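Local coordinates for chain length determinant protein (Shigella flexneri, PDB 4E2H) that probably sets the length distribution of lipopolysaccharide O-antigen chains, acting in the periplasm as part of an inner-membrane polysaccharide chain length regulator, at residues N30-N33 with V34-Q38. Sequence-based numbering, arbitrary orientation.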
# COMPACT_ATOMS: atom_id res chain seq x y z
N ASN C 30 -3.75 -9.84 -6.53
CA ASN C 30 -4.72 -8.89 -7.03
C ASN C 30 -5.43 -8.22 -5.87
O ASN C 30 -5.48 -6.99 -5.80
CB ASN C 30 -5.72 -9.59 -7.93
CG ASN C 30 -7.00 -8.82 -8.07
OD1 ASN C 30 -7.02 -7.74 -8.68
ND2 ASN C 30 -8.08 -9.37 -7.52
N ALA C 31 -5.96 -9.03 -4.95
CA ALA C 31 -6.67 -8.52 -3.79
C ALA C 31 -5.85 -7.46 -3.10
O ALA C 31 -6.28 -6.31 -2.97
CB ALA C 31 -6.99 -9.63 -2.81
N MSE C 32 -4.66 -7.82 -2.64
CA MSE C 32 -3.85 -6.87 -1.88
C MSE C 32 -3.51 -5.59 -2.65
O MSE C 32 -3.20 -4.55 -2.04
CB MSE C 32 -2.59 -7.54 -1.36
CG MSE C 32 -2.91 -8.74 -0.52
SE MSE C 32 -3.16 -8.30 1.32
CE MSE C 32 -4.23 -9.84 1.84
N ASN C 33 -3.56 -5.66 -3.97
CA ASN C 33 -3.40 -4.44 -4.76
C ASN C 33 -4.65 -3.55 -4.70
O ASN C 33 -4.53 -2.33 -4.58
CB ASN C 33 -2.97 -4.76 -6.20
CG ASN C 33 -1.46 -4.66 -6.39
OD1 ASN C 33 -0.92 -3.59 -6.66
ND2 ASN C 33 -0.77 -5.80 -6.24
N VAL C 34 -5.84 -4.15 -4.74
CA VAL C 34 -7.08 -3.44 -4.43
C VAL C 34 -7.03 -2.77 -3.06
O VAL C 34 -7.04 -1.54 -2.95
CB VAL C 34 -8.28 -4.39 -4.43
CG1 VAL C 34 -9.54 -3.65 -3.94
CG2 VAL C 34 -8.50 -4.97 -5.80
N ILE C 35 -7.01 -3.60 -2.02
CA ILE C 35 -7.01 -3.18 -0.62
C ILE C 35 -6.01 -2.05 -0.25
O ILE C 35 -6.37 -1.10 0.44
CB ILE C 35 -6.83 -4.42 0.29
CG1 ILE C 35 -8.07 -5.31 0.20
CG2 ILE C 35 -6.53 -4.02 1.73
CD1 ILE C 35 -7.83 -6.75 0.66
N TYR C 36 -4.76 -2.17 -0.69
CA TYR C 36 -3.75 -1.15 -0.41
C TYR C 36 -3.34 -0.45 -1.71
O TYR C 36 -3.43 -1.02 -2.80
CB TYR C 36 -2.55 -1.80 0.29
CG TYR C 36 -2.94 -2.53 1.56
CD1 TYR C 36 -3.15 -1.83 2.74
CD2 TYR C 36 -3.12 -3.91 1.58
CE1 TYR C 36 -3.51 -2.49 3.92
CE2 TYR C 36 -3.48 -4.58 2.75
CZ TYR C 36 -3.68 -3.85 3.92
OH TYR C 36 -4.03 -4.47 5.10
N GLY C 37 -2.90 0.80 -1.61
CA GLY C 37 -2.65 1.57 -2.81
C GLY C 37 -1.34 1.18 -3.46
O GLY C 37 -1.15 0.03 -3.87
N GLN C 38 -0.44 2.17 -3.57
CA GLN C 38 0.98 1.91 -3.81
C GLN C 38 1.55 1.57 -2.43
O GLN C 38 2.78 1.54 -2.20
CB GLN C 38 1.67 3.12 -4.42
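M32 and Y36, one helical turn apart, form a Met-aromatic contact where helix 26-35 gives way to loop. Both residues carry CG anti to the carbonyl carbon, and the two side chains run alongside each other in the same direction, with the M32 chain bent at chi2 (-88°). Traced outward, Y36 first sets CB 3.7 Å from M32 O, and CD2 passes the same oxygen, which lies near the ring plane. CE2 then meets the selenium of selenomethionine M32, with SE to CE2 at 4.0 Å. This is an approach to the ring edge, since SE lies 85° off the ring normal. At the tip, OH is hydrogen-bonded to N125 OD1 on the long helix 97-164, a bond that should limit swinging of the ring. M32 and I35 also pack on that helix, by N125 and I126, while V34 turns to helix 207-219; Y36 in addition touches V43 of a second subunit. One ring face is partly covered from the preceding residue, I35 CG2 standing 3.2 Å above the plane toward the rim.

The backbone evidence places the helix end. V34 N binds N30 O and I35 N binds A31 O, each donor almost in line with the carbonyl. In the last such i to i-4 bond, Y36 N reaches M32 O at 3.1 Å from 44° above the carbonyl plane, and Y36 is the first residue to leave helical phi/psi. Beside the A31 carbonyl, V34 CG2 rests 3.6 Å from N30 O.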